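Local coordinates for protein phosphoribosylaminoimidazole carboxylase (Bombyx mori, PDB 4JA0) that carries SAICAR synthetase and AIR carboxylase units in one chain and probably catalyses two steps of purine biosynthesis, at residues Ser341-Pro352 / Leu372-Ala383; Val67-Ile76 / Ile173-Lys181. All coordinates share one frame; numbering follows the deposited sequence.

Interaction 1 of 2, residues Ser341-Pro352 / Leu372-Ala383; sequences SGNTSYPVINCP and LGCATVIYPDSA
Val348-Asn350 and Ala375-Thr376 run as neighbouring parallel strands, joined in turn by Ala375 N to Val348 O (3.1 Å), Asn350 N to Ala375 O (2.8 Å) and Val377 N to Asn350 O (2.9 Å), all three nearly straight. They are the two strands of a beta-alpha-beta unit in the parallel sheet of the AIR carboxylase region. Ile349 and Ala375 lie on one face, where Ile349 CG2 meets Val377 CB; Asn350 and Thr376 lie on the other. There the Asn350 side chain crosses Thr376 obliquely, and ND2 points to OG1 at 3.4 Å, a weak bond that is doubtful because the amide is not securely placed; OD1 is held, also weakly, by Asn334. A leucine in place of Asn350 would probably leave the Asn334 amide without its carbonyl mate and put a branched hydrocarbon against the Thr376 hydroxyl. Further along, Cys351 SG stands anti to its own N (chi1 -172°), which carries the sulfur over the first turn of helix 380-391, 3.9 Å from Ala383 CB. That turn begins after Tyr379, the N-cap residue, whose carbonyl O accepts a hydrogen bond from Ser382 OG. At the other end, a water donates to Ser341 O and accepts from Gly373 N, while Leu372 CD2 rests on Gly342 CA at 3.6 Å. Strand 375-376 is outermost in its own chain, but Thr376 makes backbone hydrogen bonds to a second subunit, and Tyr379 meets Arg332 of a fourth in a cation-pi contact near a bound sulfate. Main-chain bonds thus fix the register, and the side chains add mainly apolar packing, with little polar hold of their own.

Interaction 2 of 2, residues Val67-Ile76 / Ile173-Lys181; sequences VFEILKSAGI and ILIFEILEK
Leu71 and Ile178 meet through aliphatic branches in a packing of two helices that has no flat group between them: the rings of Phe68 and Phe176 lie beyond it, Phe68 against Leu207 and Ile211, Phe176 against Leu190 and Arg105. The helix segments 67-74 and 173-181, both in the SAICAR synthetase region, cross at 111°, and their axes come no closer than 10.8 Å, a gap that branched side chains fill. The contact is wholly apolar. Leu71 divides its two methyls between neighbours: its side chain and that of Ile175 cross at about a right angle, CD1 3.7 Å from Ile175 CG2, and CD2 lies 3.9 Å from Ile178 CG2. At one end Val67 CG1 touches both methyls of Leu179, which packs onward against Leu190 and Met193 of strand 188-200. At the other, a Schellman motif ends helix 57-74; Gly75, with positive phi (113°), takes the chain out of the helix and into the turn that brings Ile76 back to the contact. Chi1 sets CG1 of Ile76 beside its backbone N, and the bend at chi2 (-83°) turns CD1 to Leu174 CD2 and Ile175 CG1. Ile178 CD1 meets Leu71 CD2 and Ile76 CG1, and lies 3.8 Å from Ala74 CB.

Both interactions are buried, yet they belong to different family regions of the chain, with centres about 30 Å apart, and share no element. Interaction 1 joins adjacent parallel strands, which main-chain hydrogen bonds hold together, and its surroundings include three other subunits. Interaction 2 brings together helices almost a hundred residues apart near the centre of the chain, by hydrocarbon packing alone. The assembly nonetheless connects them: Tyr346 OH, in the loop of 341-352, is hydrogen-bonded to Lys181 NZ of a second subunit, the last residue of 173-181 there. The chain's own helix 396-420 packs Tyr396 on Ile70 of interaction 2, while the second subunit's copy brings Trp399 to Tyr346 of interaction 1.

Interaction 1 of 2, residues Ser341-Pro352 / Leu372-Ala383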
loop_
_atom_site.group_PDB
_atom_site.type_symbol
_atom_site.label_atom_id
_atom_site.label_comp_id
_atom_site.label_asym_id
_atom_site.label_seq_id
_atom_site.Cartn_x
_atom_site.Cartn_y
_atom_site.Cartn_z
ATOM N N SER A 341 -2.883 -17.260 -21.914
ATOM C CA SER A 341 -1.914 -18.132 -21.314
ATOM C C SER A 341 -2.541 -19.497 -21.027
ATOM O O SER A 341 -1.877 -20.539 -21.154
ATOM C CB SER A 341 -1.383 -17.472 -20.036
ATOM O OG SER A 341 -0.322 -18.219 -19.472
ATOM N N GLY A 342 -3.835 -19.494 -20.698
ATOM C CA GLY A 342 -4.537 -20.732 -20.393
ATOM C C GLY A 342 -4.956 -21.555 -21.617
ATOM O O GLY A 342 -5.268 -22.740 -21.508
ATOM N N ASN A 343 -4.963 -20.923 -22.783
ATOM C CA ASN A 343 -5.450 -21.587 -23.981
ATOM C C ASN A 343 -4.394 -21.776 -25.074
ATOM O O ASN A 343 -4.660 -22.407 -26.098
ATOM C CB ASN A 343 -6.678 -20.852 -24.519
ATOM C CG ASN A 343 -7.890 -21.003 -23.608
ATOM O OD1 ASN A 343 -8.617 -21.986 -23.675
ATOM N ND2 ASN A 343 -8.103 -20.029 -22.749
ATOM N N THR A 344 -3.187 -21.261 -24.855
ATOM C CA THR A 344 -2.125 -21.478 -25.835
ATOM C C THR A 344 -0.857 -21.986 -25.195
ATOM O O THR A 344 -0.679 -21.941 -23.978
ATOM C CB THR A 344 -1.806 -20.206 -26.676
ATOM O OG1 THR A 344 -1.165 -20.576 -27.897
ATOM C CG2 THR A 344 -0.920 -19.264 -25.925
ATOM N N SER A 345 0.053 -22.442 -26.035
ATOM C CA SER A 345 1.268 -23.048 -25.553
ATOM C C SER A 345 2.418 -22.131 -25.914
ATOM O O SER A 345 3.540 -22.295 -25.425
ATOM C CB SER A 345 1.443 -24.405 -26.225
ATOM O OG SER A 345 2.671 -24.993 -25.857
ATOM N N TYR A 346 2.121 -21.129 -26.732
ATOM C CA TYR A 346 3.120 -20.132 -27.083
ATOM C C TYR A 346 3.264 -19.127 -25.932
ATOM O O TYR A 346 2.299 -18.849 -25.202
ATOM C CB TYR A 346 2.730 -19.436 -28.404
ATOM C CG TYR A 346 2.627 -20.419 -29.542
ATOM C CD1 TYR A 346 3.753 -20.773 -30.291
ATOM C CD2 TYR A 346 1.409 -21.024 -29.848
ATOM C CE1 TYR A 346 3.665 -21.699 -31.310
ATOM C CE2 TYR A 346 1.309 -21.941 -30.866
ATOM C CZ TYR A 346 2.440 -22.275 -31.593
ATOM O OH TYR A 346 2.330 -23.191 -32.601
ATOM N N PRO A 347 4.477 -18.598 -25.754
ATOM C CA PRO A 347 4.759 -17.619 -24.703
ATOM C C PRO A 347 3.841 -16.406 -24.774
ATOM O O PRO A 347 3.601 -15.863 -25.859
ATOM C CB PRO A 347 6.210 -17.215 -24.984
ATOM C CG PRO A 347 6.491 -17.694 -26.399
ATOM C CD PRO A 347 5.669 -18.907 -26.560
ATOM N N VAL A 348 3.329 -15.991 -23.618
ATOM C CA VAL A 348 2.452 -14.833 -23.533
ATOM C C VAL A 348 3.060 -13.829 -22.573
ATOM O O VAL A 348 3.322 -14.152 -21.412
ATOM C CB VAL A 348 1.048 -15.223 -23.011
ATOM C CG1 VAL A 348 0.240 -13.973 -22.704
ATOM C CG2 VAL A 348 0.314 -16.123 -23.998
ATOM N N ILE A 349 3.280 -12.608 -23.051
ATOM C CA ILE A 349 3.825 -11.532 -22.209
ATOM C C ILE A 349 2.790 -10.446 -21.980
ATOM O O ILE A 349 2.154 -9.973 -22.940
ATOM C CB ILE A 349 5.094 -10.886 -22.837
ATOM C CG1 ILE A 349 6.100 -11.970 -23.254
ATOM C CG2 ILE A 349 5.750 -9.915 -21.863
ATOM C CD1 ILE A 349 7.198 -11.443 -24.133
ATOM N N ASN A 350 2.622 -10.075 -20.708
ATOM C CA ASN A 350 1.727 -8.991 -20.300
ATOM C C ASN A 350 2.400 -7.632 -20.219
ATOM O O ASN A 350 3.299 -7.427 -19.393
ATOM C CB ASN A 350 1.154 -9.279 -18.929
ATOM C CG ASN A 350 0.274 -10.462 -18.922
ATOM O OD1 ASN A 350 -0.541 -10.632 -19.825
ATOM N ND2 ASN A 350 0.397 -11.289 -17.886
ATOM N N CYS A 351 1.903 -6.679 -20.996
ATOM C CA CYS A 351 2.405 -5.322 -20.920
ATOM C C CYS A 351 1.262 -4.338 -20.712
ATOM O O CYS A 351 0.723 -3.774 -21.654
ATOM C CB CYS A 351 3.220 -4.984 -22.185
ATOM S SG CYS A 351 4.082 -3.385 -22.104
ATOM N N PRO A 352 0.871 -4.145 -19.455
ATOM C CA PRO A 352 -0.197 -3.184 -19.181
ATOM C C PRO A 352 0.259 -1.806 -19.621
ATOM O O PRO A 352 1.457 -1.517 -19.591
ATOM C CB PRO A 352 -0.333 -3.235 -17.668
ATOM C CG PRO A 352 0.225 -4.569 -17.285
ATOM C CD PRO A 352 1.339 -4.820 -18.235
ATOM N N LEU A 372 -0.311 -21.559 -15.209
ATOM C CA LEU A 372 -0.240 -20.597 -16.306
ATOM C C LEU A 372 1.141 -19.955 -16.331
ATOM O O LEU A 372 1.648 -19.555 -15.293
ATOM C CB LEU A 372 -1.298 -19.521 -16.163
ATOM C CG LEU A 372 -2.749 -19.965 -16.212
ATOM C CD1 LEU A 372 -3.565 -18.760 -16.595
ATOM C CD2 LEU A 372 -2.945 -21.096 -17.189
ATOM N N GLY A 373 1.732 -19.866 -17.522
ATOM C CA GLY A 373 3.081 -19.369 -17.694
ATOM C C GLY A 373 3.168 -17.941 -18.199
ATOM O O GLY A 373 4.186 -17.517 -18.738
ATOM N N CYS A 374 2.079 -17.209 -18.073
ATOM C CA CYS A 374 2.068 -15.799 -18.387
ATOM C C CYS A 374 3.197 -15.047 -17.632
ATOM O O CYS A 374 3.393 -15.253 -16.424
ATOM C CB CYS A 374 0.689 -15.243 -18.012
ATOM S SG CYS A 374 0.256 -13.824 -18.979
ATOM N N ALA A 375 3.989 -14.253 -18.351
ATOM C CA ALA A 375 5.051 -13.421 -17.727
ATOM C C ALA A 375 4.674 -11.944 -17.851
ATOM O O ALA A 375 3.968 -11.550 -18.785
ATOM C CB ALA A 375 6.432 -13.674 -18.372
ATOM N N THR A 376 5.180 -11.122 -16.939
ATOM C CA THR A 376 4.773 -9.726 -16.865
ATOM C C THR A 376 5.965 -8.760 -16.967
ATOM O O THR A 376 7.074 -8.975 -16.405
ATOM C CB THR A 376 3.950 -9.464 -15.591
ATOM O OG1 THR A 376 2.776 -10.299 -15.594
ATOM C CG2 THR A 376 3.525 -8.000 -15.498
ATOM N N VAL A 377 5.713 -7.701 -17.727
ATOM C CA VAL A 377 6.679 -6.664 -18.046
ATOM C C VAL A 377 5.911 -5.344 -17.881
ATOM O O VAL A 377 4.679 -5.339 -17.953
ATOM C CB VAL A 377 7.178 -6.885 -19.494
ATOM C CG1 VAL A 377 7.053 -5.624 -20.327
ATOM C CG2 VAL A 377 8.582 -7.438 -19.534
ATOM N N ILE A 378 6.597 -4.234 -17.642
ATOM C CA ILE A 378 5.894 -2.995 -17.290
ATOM C C ILE A 378 6.069 -1.810 -18.273
ATOM O O ILE A 378 5.276 -0.851 -18.261
ATOM C CB ILE A 378 6.247 -2.619 -15.844
ATOM C CG1 ILE A 378 5.082 -2.942 -14.925
ATOM C CG2 ILE A 378 6.680 -1.160 -15.689
ATOM C CD1 ILE A 378 5.383 -2.491 -13.505
ATOM N N TYR A 379 7.084 -1.890 -19.134
ATOM C CA TYR A 379 7.332 -0.866 -20.145
ATOM C C TYR A 379 7.246 -1.443 -21.554
ATOM O O TYR A 379 7.636 -2.591 -21.785
ATOM C CB TYR A 379 8.703 -0.215 -19.928
ATOM C CG TYR A 379 8.919 0.241 -18.517
ATOM C CD1 TYR A 379 8.314 1.403 -18.050
ATOM C CD2 TYR A 379 9.721 -0.489 -17.640
ATOM C CE1 TYR A 379 8.495 1.832 -16.744
ATOM C CE2 TYR A 379 9.912 -0.068 -16.329
ATOM C CZ TYR A 379 9.291 1.092 -15.888
ATOM O OH TYR A 379 9.462 1.529 -14.595
ATOM N N PRO A 380 6.720 -0.651 -22.503
ATOM C CA PRO A 380 6.553 -1.119 -23.883
ATOM C C PRO A 380 7.860 -1.531 -24.553
ATOM O O PRO A 380 7.888 -2.578 -25.214
ATOM C CB PRO A 380 5.953 0.101 -24.602
ATOM C CG PRO A 380 6.254 1.255 -23.737
ATOM C CD PRO A 380 6.238 0.725 -22.339
ATOM N N ASP A 381 8.930 -0.766 -24.348
ATOM C CA ASP A 381 10.211 -1.137 -24.930
ATOM C C ASP A 381 10.665 -2.472 -24.378
ATOM O O ASP A 381 11.116 -3.339 -25.114
ATOM C CB ASP A 381 11.278 -0.071 -24.676
ATOM C CG ASP A 381 11.075 1.168 -25.534
ATOM O OD1 ASP A 381 10.741 1.008 -26.726
ATOM O OD2 ASP A 381 11.269 2.296 -25.032
ATOM N N SER A 382 10.499 -2.664 -23.085
ATOM C CA SER A 382 10.976 -3.897 -22.498
ATOM C C SER A 382 10.163 -5.121 -22.920
ATOM O O SER A 382 10.652 -6.245 -22.843
ATOM C CB SER A 382 11.045 -3.770 -20.973
ATOM O OG SER A 382 9.769 -3.487 -20.444
ATOM N N ALA A 383 8.940 -4.914 -23.392
ATOM C CA ALA A 383 8.132 -6.047 -23.849
ATOM C C ALA A 383 8.610 -6.469 -25.221
ATOM O O ALA A 383 8.696 -7.660 -25.517
ATOM C CB ALA A 383 6.654 -5.693 -23.880
HETATM O O HOH W 1 0.480 -21.317 -19.651
#

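Interaction 2 of 2, residues Val67-Ile76 / Ile173-Lys181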
loop_
_atom_site.group_PDB
_atom_site.type_symbol
_atom_site.label_atom_id
_atom_site.label_comp_id
_atom_site.label_asym_id
_atom_site.label_seq_id
_atom_site.Cartn_x
_atom_site.Cartn_y
_atom_site.Cartn_z
ATOM N N VAL A 67 30.135 -10.700 -45.569
ATOM C CA VAL A 67 30.329 -10.524 -44.136
ATOM C C VAL A 67 29.871 -9.142 -43.704
ATOM O O VAL A 67 29.093 -9.014 -42.765
ATOM C CB VAL A 67 31.820 -10.758 -43.742
ATOM C CG1 VAL A 67 32.114 -10.277 -42.320
ATOM C CG2 VAL A 67 32.195 -12.228 -43.908
ATOM N N PHE A 68 30.301 -8.110 -44.419
ATOM C CA PHE A 68 29.972 -6.741 -44.033
ATOM C C PHE A 68 28.470 -6.509 -44.128
ATOM O O PHE A 68 27.908 -5.791 -43.315
ATOM C CB PHE A 68 30.771 -5.727 -44.868
ATOM C CG PHE A 68 32.186 -5.508 -44.372
ATOM C CD1 PHE A 68 33.222 -5.292 -45.263
ATOM C CD2 PHE A 68 32.492 -5.572 -43.018
ATOM C CE1 PHE A 68 34.531 -5.113 -44.810
ATOM C CE2 PHE A 68 33.798 -5.386 -42.566
ATOM C CZ PHE A 68 34.811 -5.161 -43.464
ATOM N N GLU A 69 27.816 -7.186 -45.068
ATOM C CA GLU A 69 26.367 -7.091 -45.190
ATOM C C GLU A 69 25.714 -7.700 -43.956
ATOM O O GLU A 69 24.729 -7.156 -43.423
ATOM C CB GLU A 69 25.863 -7.804 -46.451
ATOM N N ILE A 70 26.277 -8.795 -43.467
ATOM C CA ILE A 70 25.723 -9.408 -42.281
ATOM C C ILE A 70 25.909 -8.475 -41.090
ATOM O O ILE A 70 24.990 -8.311 -40.267
ATOM C CB ILE A 70 26.401 -10.747 -41.979
ATOM C CG1 ILE A 70 26.161 -11.734 -43.132
ATOM C CG2 ILE A 70 25.970 -11.289 -40.616
ATOM C CD1 ILE A 70 26.820 -13.081 -42.920
ATOM N N LEU A 71 27.061 -7.804 -41.031
ATOM C CA LEU A 71 27.360 -6.974 -39.864
ATOM C C LEU A 71 26.619 -5.650 -39.877
ATOM O O LEU A 71 26.301 -5.108 -38.814
ATOM C CB LEU A 71 28.872 -6.743 -39.732
ATOM C CG LEU A 71 29.629 -7.996 -39.282
ATOM C CD1 LEU A 71 31.146 -7.769 -39.297
ATOM C CD2 LEU A 71 29.147 -8.414 -37.892
ATOM N N LYS A 72 26.348 -5.136 -41.071
ATOM C CA LYS A 72 25.587 -3.908 -41.205
ATOM C C LYS A 72 24.160 -4.166 -40.744
ATOM O O LYS A 72 23.537 -3.343 -40.064
ATOM C CB LYS A 72 25.572 -3.450 -42.662
ATOM C CG LYS A 72 26.818 -2.722 -43.108
ATOM C CD LYS A 72 26.472 -1.490 -43.934
ATOM C CE LYS A 72 26.800 -1.677 -45.407
ATOM N NZ LYS A 72 26.429 -0.454 -46.188
ATOM N N SER A 73 23.677 -5.358 -41.068
ATOM C CA SER A 73 22.308 -5.722 -40.780
ATOM C C SER A 73 22.118 -5.944 -39.276
ATOM O O SER A 73 21.001 -5.854 -38.759
ATOM C CB SER A 73 21.931 -6.969 -41.599
ATOM O OG SER A 73 20.546 -7.013 -41.918
ATOM N N ALA A 74 23.209 -6.210 -38.563
ATOM C CA ALA A 74 23.144 -6.327 -37.105
ATOM C C ALA A 74 23.160 -4.953 -36.467
ATOM O O ALA A 74 22.689 -4.775 -35.351
ATOM C CB ALA A 74 24.295 -7.174 -36.579
ATOM N N GLY A 75 23.701 -3.979 -37.188
ATOM C CA GLY A 75 23.715 -2.601 -36.724
ATOM C C GLY A 75 25.119 -2.102 -36.423
ATOM O O GLY A 75 25.290 -0.931 -36.092
ATOM N N ILE A 76 26.117 -2.978 -36.560
ATOM C CA ILE A 76 27.517 -2.594 -36.402
ATOM C C ILE A 76 27.849 -1.540 -37.464
ATOM O O ILE A 76 27.401 -1.643 -38.605
ATOM C CB ILE A 76 28.468 -3.801 -36.592
ATOM C CG1 ILE A 76 28.138 -4.962 -35.642
ATOM C CG2 ILE A 76 29.913 -3.368 -36.429
ATOM C CD1 ILE A 76 28.724 -4.829 -34.254
ATOM N N ILE A 173 34.836 -8.310 -29.877
ATOM C CA ILE A 173 34.236 -9.508 -29.314
ATOM C C ILE A 173 32.854 -9.730 -29.907
ATOM O O ILE A 173 32.495 -10.860 -30.242
ATOM C CB ILE A 173 34.120 -9.424 -27.795
ATOM C CG1 ILE A 173 35.508 -9.254 -27.185
ATOM C CG2 ILE A 173 33.439 -10.656 -27.248
ATOM C CD1 ILE A 173 35.491 -8.990 -25.696
ATOM N N LEU A 174 32.100 -8.646 -30.071
ATOM C CA LEU A 174 30.728 -8.716 -30.592
ATOM C C LEU A 174 30.643 -9.239 -32.024
ATOM O O LEU A 174 29.821 -10.095 -32.327
ATOM C CB LEU A 174 30.085 -7.329 -30.502
ATOM C CG LEU A 174 28.620 -7.197 -30.887
ATOM C CD1 LEU A 174 27.861 -8.329 -30.262
ATOM C CD2 LEU A 174 28.087 -5.888 -30.369
ATOM N N ILE A 175 31.530 -8.742 -32.881
ATOM C CA ILE A 175 31.600 -9.144 -34.285
ATOM C C ILE A 175 31.971 -10.613 -34.403
ATOM O O ILE A 175 31.417 -11.343 -35.227
ATOM C CB ILE A 175 32.623 -8.283 -35.041
ATOM C CG1 ILE A 175 32.047 -6.892 -35.265
ATOM C CG2 ILE A 175 33.049 -8.929 -36.362
ATOM C CD1 ILE A 175 33.104 -5.873 -35.607
ATOM N N PHE A 176 32.914 -11.035 -33.566
ATOM C CA PHE A 176 33.241 -12.435 -33.467
ATOM C C PHE A 176 31.999 -13.250 -33.053
ATOM O O PHE A 176 31.694 -14.279 -33.653
ATOM C CB PHE A 176 34.346 -12.658 -32.449
ATOM C CG PHE A 176 34.691 -14.097 -32.273
ATOM C CD1 PHE A 176 35.654 -14.688 -33.064
ATOM C CD2 PHE A 176 33.976 -14.894 -31.379
ATOM C CE1 PHE A 176 35.939 -16.033 -32.915
ATOM C CE2 PHE A 176 34.247 -16.234 -31.235
ATOM C CZ PHE A 176 35.227 -16.807 -31.994
ATOM N N GLU A 177 31.270 -12.787 -32.046
ATOM C CA GLU A 177 30.134 -13.546 -31.549
ATOM C C GLU A 177 29.024 -13.700 -32.603
ATOM O O GLU A 177 28.450 -14.787 -32.771
ATOM C CB GLU A 177 29.594 -12.879 -30.293
ATOM C CG GLU A 177 30.442 -13.120 -29.041
ATOM C CD GLU A 177 30.018 -12.223 -27.880
ATOM O OE1 GLU A 177 29.369 -11.181 -28.152
ATOM O OE2 GLU A 177 30.316 -12.558 -26.706
ATOM N N ILE A 178 28.775 -12.627 -33.348
ATOM C CA ILE A 178 27.796 -12.628 -34.428
ATOM C C ILE A 178 28.145 -13.611 -35.530
ATOM O O ILE A 178 27.323 -14.433 -35.915
ATOM C CB ILE A 178 27.694 -11.228 -35.062
ATOM C CG1 ILE A 178 27.035 -10.266 -34.084
ATOM C CG2 ILE A 178 26.937 -11.283 -36.398
ATOM C CD1 ILE A 178 27.058 -8.856 -34.546
ATOM N N LEU A 179 29.379 -13.526 -36.008
ATOM C CA LEU A 179 29.871 -14.394 -37.067
ATOM C C LEU A 179 29.995 -15.831 -36.580
ATOM O O LEU A 179 29.792 -16.775 -37.355
ATOM C CB LEU A 179 31.218 -13.893 -37.581
ATOM C CG LEU A 179 31.148 -12.495 -38.187
ATOM C CD1 LEU A 179 32.532 -12.047 -38.550
ATOM C CD2 LEU A 179 30.253 -12.494 -39.410
ATOM N N GLU A 180 30.319 -15.986 -35.298
ATOM C CA GLU A 180 30.425 -17.298 -34.686
ATOM C C GLU A 180 29.070 -17.955 -34.809
ATOM O O GLU A 180 28.955 -19.143 -35.147
ATOM C CB GLU A 180 30.841 -17.187 -33.210
ATOM C CG GLU A 180 31.066 -18.542 -32.540
ATOM C CD GLU A 180 31.418 -18.499 -31.045
ATOM O OE1 GLU A 180 32.081 -19.466 -30.587
ATOM O OE2 GLU A 180 31.049 -17.535 -30.329
ATOM N N LYS A 181 28.039 -17.151 -34.550
ATOM C CA LYS A 181 26.661 -17.603 -34.600
ATOM C C LYS A 181 26.258 -17.953 -36.041
ATOM O O LYS A 181 25.753 -19.049 -36.307
ATOM C CB LYS A 181 25.775 -16.495 -34.035
ATOM C CG LYS A 181 24.576 -16.996 -33.273
ATOM C CD LYS A 181 25.030 -17.882 -32.119
ATOM C CE LYS A 181 25.447 -17.093 -30.901
ATOM N NZ LYS A 181 25.807 -18.033 -29.795
#